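Local coordinates for protein aldehyde dehydrogenase (Bartonella henselae, PDB 3I44) that probably oxidises aldehydes to carboxylic acids with a nicotinamide cofactor as hydride acceptor, as other aldehyde dehydrogenases do, at residues A[90-101]-A[206-217]; A[190-201]-A[219-227]. The protein carries 1 engineered substitution. One frame throughout, in Å; residues are numbered along the deposited sequence.

How the interactions relate
Both interactions involve one beta-alpha-beta unit: interaction 2 pairs its two parallel strands, 191-195 and 221-223, while interaction 1 packs its helix 202-213 against helix 84-100 from outside the unit. They meet where Leu211 CD2 of the helix lies 3.4 Å from CG of the Phe221 ring, so Leu211 serves both: one methyl faces Ile94, the other the sheet. Interaction 2 is buried, and its polar backbone is answered by strand hydrogen bonds, an asparagine amide, a lysine and a water. Interaction 1 is only partly buried; its branched aliphatic middle is bordered by salt bridges towards solvent. Chemistry thus changes from backbone bonding in the core to apolar packing and ion pairs further out.

Interaction 1: residues A[90-101]-A[206-217]; sequences FVEKILEIYEKR and LFAEILDEAALP
Ile97 and Ile210 lie alongside one another, pointing oppositely, their CG2 methyls 3.7 Å apart, at the middle of a crossing between helices 84-100 and 202-213. The short helix axes approach to 8.9 Å at 127°. The small Ala214 suits the close approach to Ile94, their CA atoms 5.7 Å apart, and its CB sits between Ile94 CG1 and Ile97 CD1. Ile94 continues inward, where its CD1 reaches CD1 of Leu211, and Tyr98 offers a ring edge to Phe207 while its hydroxyl bonds to Thr125 O.

Arg101, just past the end of its helix, carries the polar side. Its CB rests 4.3 Å from Ile210 CD1. The chain then bends twice, at chi2 (-101°) and chi3 (-113°), which turns the guanidinium back over the neighbouring helix. NE and CZ come beneath Leu206 CD1, which covers one face from 3.4 Å above the plane. NH1 reaches Glu209 OE1 at 2.7 Å, a salt bridge near the guanidinium plane that meets the carboxylate from above its own plane. NH1 also donates to a water, which in turn gives hydrogen bonds to Glu213 OE2 and, weakly, to Glu209 O, while NH2 has a long, weak ion pair with Asp104.

The other oxygen of Glu213, OE1, takes Lys100 NZ on its syn lone pair at 2.8 Å, so both carboxylate oxygens have partners. At the far end the second helix closes in a Schellman motif at Ala215. There the Phe90 ring turns its edge to Ala214 O, 3.6 Å from CD1, and Pro217 CD covers one face.

Arg101 suits this border, its CB near Ile210 and its guanidinium under Leu206 while pairing with Glu209; Lys100 suits the exposed edge, long enough for NZ to reach Glu213. The aliphatic centre and the bordering ion pairs together connect the helices.

Interaction 2: residues A[190-201]-A[219-227]; sequences CTMVLKPSEIAP and GVFNLINGD. With NA (sodium ion), chain B.
Strands 191-195 and 221-223 run parallel, with Leu194 hydrogen-bonded through both its N and its O. Its N gives to Asn222 O at 2.8 Å, almost straight (173°), and its O receives Ile224 N. Two residues earlier, Met192 N donates to Val220 O.

Met192 O accepts twice from Asn222: weakly from the backbone N, and from side-chain ND2 at 3.1 Å and 164°, close to the amide plane. The second hydrogen of ND2 goes to Gly219 O, and OD1 accepts from Asn31 N, so the whole amide is used. On the opposite face of the sheet Met192 SD lies at the edge of the Phe221 ring, a Met-aromatic contact, and Leu194 CD2 meets the same ring edge-on.

At the end of its strand, Lys195 curls at chi3 and chi4, bringing NZ to Pro196 O at 2.7 Å and Gly226 O at 3.0 Å; Glu198 OE1 is a longer salt-bridge partner. A water bonded to Pro196 O, Asn225 ND2 and Gly226 N joins the two loops. Farther along, Ile199 O binds the sodium ion at 2.3 Å, with Ile46, Glu112 and two waters.

Asparagine thus reinforces a weak backbone bond within the pairing, while lysine answers buried carbonyls past the paired strands. The result is consistent with a Rossmann-like cofactor domain, whose nearby loops are held by side chains and water.

Interaction 1: residues A[90-101]-A[206-217]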
loop_
_atom_site.group_PDB
_atom_site.type_symbol
_atom_site.label_atom_id
_atom_site.label_comp_id
_atom_site.label_asym_id
_atom_site.label_seq_id
_atom_site.Cartn_x
_atom_site.Cartn_y
_atom_site.Cartn_z
ATOM N N PHE A 90 -19.573 -18.590 10.659
ATOM C CA PHE A 90 -20.397 -17.843 9.709
ATOM C C PHE A 90 -19.998 -18.080 8.254
ATOM O O PHE A 90 -20.850 -18.199 7.385
ATOM C CB PHE A 90 -20.389 -16.344 9.991
ATOM C CG PHE A 90 -21.295 -15.942 11.128
ATOM C CD1 PHE A 90 -22.691 -15.999 10.979
ATOM C CD2 PHE A 90 -20.763 -15.493 12.329
ATOM C CE1 PHE A 90 -23.531 -15.634 12.018
ATOM C CE2 PHE A 90 -21.606 -15.111 13.383
ATOM C CZ PHE A 90 -22.984 -15.170 13.224
ATOM N N VAL A 91 -18.707 -18.108 7.991
ATOM C CA VAL A 91 -18.213 -18.347 6.621
ATOM C C VAL A 91 -18.552 -19.760 6.115
ATOM O O VAL A 91 -18.921 -19.955 4.960
ATOM C CB VAL A 91 -16.714 -18.043 6.536
ATOM C CG1 VAL A 91 -16.101 -18.514 5.154
ATOM C CG2 VAL A 91 -16.535 -16.536 6.764
ATOM N N GLU A 92 -18.500 -20.738 7.005
ATOM C CA GLU A 92 -18.942 -22.090 6.626
ATOM C C GLU A 92 -20.428 -22.121 6.310
ATOM O O GLU A 92 -20.854 -22.776 5.365
ATOM C CB GLU A 92 -18.477 -23.124 7.672
ATOM C CG GLU A 92 -16.886 -23.229 7.667
ATOM C CD GLU A 92 -16.347 -24.449 8.446
ATOM O OE1 GLU A 92 -17.147 -25.081 9.209
ATOM O OE2 GLU A 92 -15.142 -24.792 8.277
ATOM N N LYS A 93 -21.214 -21.388 7.085
ATOM C CA LYS A 93 -22.645 -21.277 6.843
ATOM C C LYS A 93 -22.936 -20.564 5.506
ATOM O O LYS A 93 -23.775 -21.000 4.716
ATOM C CB LYS A 93 -23.315 -20.544 8.009
ATOM C CG LYS A 93 -24.868 -20.544 7.970
ATOM C CD LYS A 93 -25.379 -21.967 7.652
ATOM C CE LYS A 93 -26.569 -22.398 8.456
ATOM N NZ LYS A 93 -26.553 -23.901 8.586
ATOM N N ILE A 94 -22.174 -19.512 5.224
ATOM C CA ILE A 94 -22.296 -18.803 3.972
ATOM C C ILE A 94 -22.021 -19.766 2.805
ATOM O O ILE A 94 -22.752 -19.773 1.845
ATOM C CB ILE A 94 -21.345 -17.595 3.936
ATOM C CG1 ILE A 94 -21.876 -16.472 4.855
ATOM C CG2 ILE A 94 -21.128 -17.107 2.452
ATOM C CD1 ILE A 94 -20.815 -15.309 5.094
ATOM N N LEU A 95 -20.947 -20.549 2.881
ATOM C CA LEU A 95 -20.634 -21.521 1.857
ATOM C C LEU A 95 -21.781 -22.519 1.643
ATOM O O LEU A 95 -22.144 -22.812 0.513
ATOM C CB LEU A 95 -19.370 -22.293 2.219
ATOM C CG LEU A 95 -18.928 -23.357 1.196
ATOM C CD1 LEU A 95 -18.757 -22.734 -0.221
ATOM C CD2 LEU A 95 -17.643 -24.057 1.642
ATOM N N GLU A 96 -22.306 -23.061 2.744
ATOM C CA GLU A 96 -23.426 -24.003 2.681
ATOM C C GLU A 96 -24.623 -23.387 1.945
ATOM O O GLU A 96 -25.185 -24.028 1.075
ATOM C CB GLU A 96 -23.843 -24.456 4.076
ATOM C CG GLU A 96 -25.173 -25.150 4.064
ATOM C CD GLU A 96 -25.572 -25.692 5.406
ATOM O OE1 GLU A 96 -25.141 -25.172 6.444
ATOM O OE2 GLU A 96 -26.367 -26.633 5.402
ATOM N N ILE A 97 -25.006 -22.155 2.278
ATOM C CA ILE A 97 -26.133 -21.530 1.596
ATOM C C ILE A 97 -25.755 -21.162 0.146
ATOM O O ILE A 97 -26.562 -21.291 -0.756
ATOM C CB ILE A 97 -26.693 -20.314 2.392
ATOM C CG1 ILE A 97 -27.261 -20.788 3.748
ATOM C CG2 ILE A 97 -27.725 -19.592 1.571
ATOM C CD1 ILE A 97 -27.114 -19.762 4.878
ATOM N N TYR A 98 -24.514 -20.738 -0.075
ATOM C CA TYR A 98 -24.022 -20.447 -1.424
ATOM C C TYR A 98 -24.167 -21.640 -2.341
ATOM O O TYR A 98 -24.671 -21.493 -3.461
ATOM C CB TYR A 98 -22.565 -19.996 -1.383
ATOM C CG TYR A 98 -21.965 -19.507 -2.693
ATOM C CD1 TYR A 98 -21.940 -18.132 -3.023
ATOM C CD2 TYR A 98 -21.375 -20.398 -3.578
ATOM C CE1 TYR A 98 -21.335 -17.681 -4.222
ATOM C CE2 TYR A 98 -20.789 -19.963 -4.752
ATOM C CZ TYR A 98 -20.778 -18.605 -5.075
ATOM O OH TYR A 98 -20.187 -18.223 -6.260
ATOM N N GLU A 99 -23.775 -22.825 -1.859
ATOM C CA GLU A 99 -23.912 -24.043 -2.654
ATOM C C GLU A 99 -25.390 -24.360 -2.901
ATOM O O GLU A 99 -25.772 -24.739 -4.027
ATOM C CB GLU A 99 -23.183 -25.266 -2.050
ATOM C CG GLU A 99 -21.674 -25.274 -2.150
ATOM C CD GLU A 99 -21.116 -25.325 -3.584
ATOM O OE1 GLU A 99 -21.882 -25.490 -4.566
ATOM O OE2 GLU A 99 -19.873 -25.213 -3.730
ATOM N N LYS A 100 -26.222 -24.189 -1.879
ATOM C CA LYS A 100 -27.661 -24.426 -2.042
ATOM C C LYS A 100 -28.238 -23.517 -3.130
ATOM O O LYS A 100 -29.097 -23.932 -3.891
ATOM C CB LYS A 100 -28.431 -24.246 -0.730
ATOM C CG LYS A 100 -29.970 -24.455 -0.877
ATOM C CD LYS A 100 -30.687 -24.499 0.472
ATOM C CE LYS A 100 -30.649 -23.131 1.144
ATOM N NZ LYS A 100 -31.520 -23.031 2.360
ATOM N N ARG A 101 -27.715 -22.305 -3.265
ATOM C CA ARG A 101 -28.282 -21.367 -4.232
ATOM C C ARG A 101 -27.479 -21.243 -5.520
ATOM O O ARG A 101 -27.700 -20.314 -6.314
ATOM C CB ARG A 101 -28.471 -20.023 -3.538
ATOM C CG ARG A 101 -29.462 -20.126 -2.398
ATOM C CD ARG A 101 -30.816 -19.602 -2.801
ATOM N NE ARG A 101 -31.125 -18.393 -2.075
ATOM C CZ ARG A 101 -31.933 -17.419 -2.491
ATOM N NH1 ARG A 101 -32.098 -16.373 -1.704
ATOM N NH2 ARG A 101 -32.548 -17.453 -3.671
ATOM N N LEU A 206 -28.116 -11.198 -4.666
ATOM C CA LEU A 206 -28.366 -12.590 -4.217
ATOM C C LEU A 206 -27.325 -13.011 -3.145
ATOM O O LEU A 206 -27.669 -13.663 -2.164
ATOM C CB LEU A 206 -28.372 -13.560 -5.412
ATOM C CG LEU A 206 -28.490 -15.075 -5.148
ATOM C CD1 LEU A 206 -29.732 -15.423 -4.253
ATOM C CD2 LEU A 206 -28.502 -15.867 -6.525
ATOM N N PHE A 207 -26.072 -12.612 -3.318
ATOM C CA PHE A 207 -25.043 -12.875 -2.314
ATOM C C PHE A 207 -25.443 -12.231 -0.991
ATOM O O PHE A 207 -25.296 -12.839 0.082
ATOM C CB PHE A 207 -23.676 -12.378 -2.773
ATOM C CG PHE A 207 -22.557 -12.754 -1.856
ATOM C CD1 PHE A 207 -22.013 -14.031 -1.896
ATOM C CD2 PHE A 207 -22.051 -11.850 -0.952
ATOM C CE1 PHE A 207 -20.969 -14.403 -1.045
ATOM C CE2 PHE A 207 -20.999 -12.202 -0.102
ATOM C CZ PHE A 207 -20.459 -13.478 -0.160
ATOM N N ALA A 208 -26.006 -11.025 -1.080
ATOM C CA ALA A 208 -26.569 -10.361 0.096
ATOM C C ALA A 208 -27.619 -11.231 0.765
ATOM O O ALA A 208 -27.612 -11.353 1.980
ATOM C CB ALA A 208 -27.156 -8.986 -0.255
ATOM N N GLU A 209 -28.537 -11.793 -0.019
ATOM C CA GLU A 209 -29.544 -12.705 0.536
ATOM C C GLU A 209 -28.923 -13.941 1.173
ATOM O O GLU A 209 -29.456 -14.466 2.134
ATOM C CB GLU A 209 -30.522 -13.182 -0.535
ATOM C CG GLU A 209 -31.422 -12.109 -1.107
ATOM C CD GLU A 209 -32.355 -12.682 -2.189
ATOM O OE1 GLU A 209 -32.877 -13.785 -2.019
ATOM O OE2 GLU A 209 -32.524 -12.070 -3.236
ATOM N N ILE A 210 -27.852 -14.462 0.572
ATOM C CA ILE A 210 -27.118 -15.580 1.169
ATOM C C ILE A 210 -26.638 -15.214 2.577
ATOM O O ILE A 210 -26.873 -15.975 3.525
ATOM C CB ILE A 210 -26.018 -16.068 0.251
ATOM C CG1 ILE A 210 -26.673 -16.740 -0.964
ATOM C CG2 ILE A 210 -25.075 -17.111 0.943
ATOM C CD1 ILE A 210 -25.761 -16.912 -2.199
ATOM N N LEU A 211 -26.055 -14.018 2.727
ATOM C CA LEU A 211 -25.462 -13.579 3.987
ATOM C C LEU A 211 -26.557 -13.327 5.028
ATOM O O LEU A 211 -26.415 -13.613 6.202
ATOM C CB LEU A 211 -24.600 -12.311 3.805
ATOM C CG LEU A 211 -23.107 -12.609 3.639
ATOM C CD1 LEU A 211 -22.851 -13.539 2.445
ATOM C CD2 LEU A 211 -22.328 -11.299 3.500
ATOM N N ASP A 212 -27.679 -12.835 4.557
ATOM C CA ASP A 212 -28.808 -12.586 5.426
ATOM C C ASP A 212 -29.368 -13.904 5.969
ATOM O O ASP A 212 -29.654 -14.010 7.140
ATOM C CB ASP A 212 -29.858 -11.848 4.625
ATOM C CG ASP A 212 -31.073 -11.502 5.445
ATOM O OD1 ASP A 212 -30.940 -10.848 6.477
ATOM O OD2 ASP A 212 -32.156 -11.865 5.008
ATOM N N GLU A 213 -29.501 -14.907 5.096
ATOM C CA GLU A 213 -29.964 -16.245 5.493
ATOM C C GLU A 213 -28.963 -16.927 6.441
ATOM O O GLU A 213 -29.347 -17.732 7.294
ATOM C CB GLU A 213 -30.217 -17.115 4.264
ATOM C CG GLU A 213 -30.864 -18.484 4.596
ATOM C CD GLU A 213 -31.206 -19.353 3.374
ATOM O OE1 GLU A 213 -31.472 -20.562 3.580
ATOM O OE2 GLU A 213 -31.200 -18.852 2.222
ATOM N N ALA A 214 -27.683 -16.598 6.288
ATOM C CA ALA A 214 -26.625 -17.058 7.203
ATOM C C ALA A 214 -26.691 -16.388 8.577
ATOM O O ALA A 214 -25.913 -16.728 9.461
ATOM C CB ALA A 214 -25.235 -16.834 6.571
ATOM N N ALA A 215 -27.605 -15.426 8.745
ATOM C CA ALA A 215 -27.798 -14.716 10.005
ATOM C C ALA A 215 -26.560 -13.941 10.465
ATOM O O ALA A 215 -26.329 -13.752 11.638
ATOM C CB ALA A 215 -28.315 -15.670 11.128
ATOM N N LEU A 216 -25.791 -13.444 9.512
ATOM C CA LEU A 216 -24.693 -12.547 9.815
ATOM C C LEU A 216 -25.281 -11.335 10.561
ATOM O O LEU A 216 -26.309 -10.802 10.138
ATOM C CB LEU A 216 -24.020 -12.129 8.498
ATOM C CG LEU A 216 -22.577 -11.685 8.498
ATOM C CD1 LEU A 216 -21.611 -12.802 8.963
ATOM C CD2 LEU A 216 -22.263 -11.163 7.122
ATOM N N PRO A 217 -24.656 -10.908 11.687
ATOM C CA PRO A 217 -25.211 -9.823 12.494
ATOM C C PRO A 217 -25.462 -8.540 11.721
ATOM O O PRO A 217 -24.706 -8.175 10.794
ATOM C CB PRO A 217 -24.146 -9.590 13.559
ATOM C CG PRO A 217 -23.435 -10.861 13.671
ATOM C CD PRO A 217 -23.410 -11.426 12.278
HETATM O O HOH W 1 -30.450 -16.923 0.671
#

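Interaction 2: residues A[190-201]-A[219-227]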
loop_
_atom_site.group_PDB
_atom_site.type_symbol
_atom_site.label_atom_id
_atom_site.label_comp_id
_atom_site.label_asym_id
_atom_site.label_seq_id
_atom_site.Cartn_x
_atom_site.Cartn_y
_atom_site.Cartn_z
ATOM N N CYS A 190 -13.549 -7.190 10.192
ATOM C CA CYS A 190 -14.028 -5.918 9.637
ATOM C C CYS A 190 -15.516 -5.954 9.369
ATOM O O CYS A 190 -16.076 -7.019 9.168
ATOM C CB CYS A 190 -13.327 -5.599 8.325
ATOM S SG CYS A 190 -11.586 -5.323 8.469
ATOM N N THR A 191 -16.135 -4.780 9.308
ATOM C CA THR A 191 -17.474 -4.600 8.736
ATOM C C THR A 191 -17.293 -3.813 7.421
ATOM O O THR A 191 -16.197 -3.267 7.130
ATOM C CB THR A 191 -18.404 -3.868 9.722
ATOM O OG1 THR A 191 -17.885 -2.565 9.959
ATOM C CG2 THR A 191 -18.483 -4.625 11.090
ATOM N N MET A 192 -18.322 -3.773 6.588
ATOM C CA MET A 192 -18.098 -3.367 5.182
ATOM C C MET A 192 -19.328 -2.811 4.488
ATOM O O MET A 192 -20.447 -3.164 4.836
ATOM C CB MET A 192 -17.577 -4.555 4.347
ATOM C CG MET A 192 -18.541 -5.729 4.267
ATOM S SD MET A 192 -17.703 -7.353 4.251
ATOM C CE MET A 192 -17.177 -7.442 5.957
ATOM N N VAL A 193 -19.079 -1.956 3.501
ATOM C CA VAL A 193 -20.083 -1.548 2.534
ATOM C C VAL A 193 -19.595 -1.954 1.153
ATOM O O VAL A 193 -18.510 -1.550 0.712
ATOM C CB VAL A 193 -20.381 -0.042 2.570
ATOM C CG1 VAL A 193 -21.464 0.324 1.498
ATOM C CG2 VAL A 193 -20.853 0.356 3.969
ATOM N N LEU A 194 -20.395 -2.789 0.496
ATOM C CA LEU A 194 -20.154 -3.234 -0.873
ATOM C C LEU A 194 -21.026 -2.427 -1.846
ATOM O O LEU A 194 -22.247 -2.282 -1.629
ATOM C CB LEU A 194 -20.476 -4.719 -1.009
ATOM C CG LEU A 194 -20.512 -5.321 -2.436
ATOM C CD1 LEU A 194 -19.146 -5.279 -3.073
ATOM C CD2 LEU A 194 -21.084 -6.742 -2.443
ATOM N N LYS A 195 -20.395 -1.879 -2.875
ATOM C CA LYS A 195 -21.123 -1.340 -4.039
ATOM C C LYS A 195 -20.793 -2.194 -5.246
ATOM O O LYS A 195 -19.685 -2.092 -5.790
ATOM C CB LYS A 195 -20.731 0.117 -4.329
ATOM C CG LYS A 195 -21.571 0.746 -5.466
ATOM C CD LYS A 195 -20.838 1.837 -6.228
ATOM C CE LYS A 195 -19.927 1.254 -7.295
ATOM N NZ LYS A 195 -20.663 0.491 -8.351
ATOM N N PRO A 196 -21.751 -3.035 -5.694
ATOM C CA PRO A 196 -21.362 -3.830 -6.859
ATOM C C PRO A 196 -21.516 -3.049 -8.155
ATOM O O PRO A 196 -21.869 -1.867 -8.117
ATOM C CB PRO A 196 -22.336 -5.005 -6.812
ATOM C CG PRO A 196 -23.516 -4.458 -6.132
ATOM C CD PRO A 196 -22.991 -3.547 -5.093
ATOM N N SER A 197 -21.247 -3.701 -9.289
ATOM C CA SER A 197 -21.357 -3.042 -10.574
ATOM C C SER A 197 -22.817 -2.808 -10.912
ATOM O O SER A 197 -23.648 -3.696 -10.760
ATOM C CB SER A 197 -20.698 -3.860 -11.651
ATOM O OG SER A 197 -21.014 -3.318 -12.927
ATOM N N GLU A 198 -23.120 -1.606 -11.373
ATOM C CA GLU A 198 -24.500 -1.237 -11.660
ATOM C C GLU A 198 -24.990 -1.910 -12.947
ATOM O O GLU A 198 -26.186 -2.037 -13.146
ATOM C CB GLU A 198 -24.688 0.300 -11.704
ATOM C CG GLU A 198 -24.067 1.002 -12.904
ATOM C CD GLU A 198 -22.599 1.353 -12.742
ATOM O OE1 GLU A 198 -21.879 0.783 -11.880
ATOM O OE2 GLU A 198 -22.160 2.217 -13.508
ATOM N N ILE A 199 -24.082 -2.392 -13.795
ATOM C CA ILE A 199 -24.519 -3.161 -14.959
ATOM C C ILE A 199 -24.642 -4.664 -14.704
ATOM O O ILE A 199 -25.164 -5.363 -15.567
ATOM C CB ILE A 199 -23.705 -2.854 -16.235
ATOM C CG1 ILE A 199 -22.338 -3.472 -16.202
ATOM C CG2 ILE A 199 -23.579 -1.281 -16.488
ATOM C CD1 ILE A 199 -21.584 -3.321 -17.542
ATOM N N ALA A 200 -24.197 -5.162 -13.540
ATOM C CA ALA A 200 -24.390 -6.587 -13.165
ATOM C C ALA A 200 -24.495 -6.749 -11.641
ATOM O O ALA A 200 -23.643 -7.401 -11.016
ATOM C CB ALA A 200 -23.222 -7.445 -13.703
ATOM N N PRO A 201 -25.507 -6.108 -11.017
ATOM C CA PRO A 201 -25.601 -6.055 -9.562
ATOM C C PRO A 201 -26.382 -7.204 -8.944
ATOM O O PRO A 201 -26.326 -7.404 -7.719
ATOM C CB PRO A 201 -26.396 -4.768 -9.336
ATOM C CG PRO A 201 -27.356 -4.787 -10.437
ATOM C CD PRO A 201 -26.597 -5.346 -11.643
ATOM N N GLY A 219 -25.586 -5.104 10.123
ATOM C CA GLY A 219 -24.627 -4.028 9.892
ATOM C C GLY A 219 -23.220 -4.495 9.540
ATOM O O GLY A 219 -22.370 -3.675 9.108
ATOM N N VAL A 220 -22.946 -5.791 9.721
ATOM C CA VAL A 220 -21.619 -6.325 9.373
ATOM C C VAL A 220 -21.390 -6.220 7.865
ATOM O O VAL A 220 -20.315 -5.794 7.408
ATOM C CB VAL A 220 -21.480 -7.766 9.879
ATOM C CG1 VAL A 220 -20.170 -8.396 9.432
ATOM C CG2 VAL A 220 -21.608 -7.778 11.438
ATOM N N PHE A 221 -22.404 -6.603 7.097
ATOM C CA PHE A 221 -22.338 -6.509 5.672
ATOM C C PHE A 221 -23.480 -5.645 5.149
ATOM O O PHE A 221 -24.630 -5.884 5.476
ATOM C CB PHE A 221 -22.391 -7.912 5.037
ATOM C CG PHE A 221 -22.543 -7.879 3.561
ATOM C CD1 PHE A 221 -21.426 -7.739 2.732
ATOM C CD2 PHE A 221 -23.819 -7.918 2.982
ATOM C CE1 PHE A 221 -21.571 -7.664 1.351
ATOM C CE2 PHE A 221 -23.981 -7.846 1.619
ATOM C CZ PHE A 221 -22.857 -7.731 0.784
ATOM N N ASN A 222 -23.154 -4.675 4.289
ATOM C CA ASN A 222 -24.164 -3.771 3.725
ATOM C C ASN A 222 -23.939 -3.614 2.228
ATOM O O ASN A 222 -22.785 -3.559 1.767
ATOM C CB ASN A 222 -24.107 -2.390 4.411
ATOM C CG ASN A 222 -24.168 -2.488 5.900
ATOM O OD1 ASN A 222 -25.254 -2.495 6.484
ATOM N ND2 ASN A 222 -22.980 -2.624 6.554
ATOM N N LEU A 223 -25.032 -3.567 1.466
ATOM C CA LEU A 223 -24.971 -3.445 0.022
ATOM C C LEU A 223 -25.812 -2.250 -0.426
ATOM O O LEU A 223 -27.004 -2.157 -0.081
ATOM C CB LEU A 223 -25.421 -4.752 -0.686
ATOM C CG LEU A 223 -25.391 -4.736 -2.244
ATOM C CD1 LEU A 223 -25.304 -6.141 -2.844
ATOM C CD2 LEU A 223 -26.626 -4.034 -2.822
ATOM N N ILE A 224 -25.168 -1.329 -1.133
ATOM C CA ILE A 224 -25.860 -0.243 -1.816
ATOM C C ILE A 224 -25.447 -0.275 -3.284
ATOM O O ILE A 224 -24.285 -0.537 -3.597
ATOM C CB ILE A 224 -25.557 1.162 -1.212
ATOM C CG1 ILE A 224 -24.056 1.481 -1.283
ATOM C CG2 ILE A 224 -26.107 1.251 0.206
ATOM C CD1 ILE A 224 -23.669 2.855 -0.784
ATOM N N ASN A 225 -26.397 -0.076 -4.184
ATOM C CA ASN A 225 -26.077 0.058 -5.608
ATOM C C ASN A 225 -25.769 1.507 -5.924
ATOM O O ASN A 225 -26.106 2.421 -5.148
ATOM C CB ASN A 225 -27.216 -0.470 -6.485
ATOM C CG ASN A 225 -27.320 -1.983 -6.455
ATOM O OD1 ASN A 225 -28.395 -2.552 -6.234
ATOM N ND2 ASN A 225 -26.190 -2.644 -6.638
ATOM N N GLY A 226 -25.068 1.727 -7.035
ATOM C CA GLY A 226 -24.698 3.074 -7.399
ATOM C C GLY A 226 -23.652 3.031 -8.463
ATOM O O GLY A 226 -23.229 1.935 -8.860
ATOM N N ASP A 227 -23.222 4.213 -8.914
ATOM C CA ASP A 227 -22.215 4.298 -9.978
ATOM C C ASP A 227 -20.867 4.692 -9.423
ATOM O O ASP A 227 -20.734 4.954 -8.228
ATOM C CB ASP A 227 -22.683 5.221 -11.127
ATOM C CG ASP A 227 -22.609 6.717 -10.801
ATOM O OD1 ASP A 227 -22.401 7.140 -9.638
ATOM O OD2 ASP A 227 -22.757 7.487 -11.778
HETATM NA NA NA B . -26.235 -6.082 -17.495
HETATM O O HOH W 2 -24.554 -0.930 -8.240
HETATM O O HOH W 3 -25.331 -5.270 -19.119
HETATM O O HOH W 4 -26.971 -3.533 -17.547
#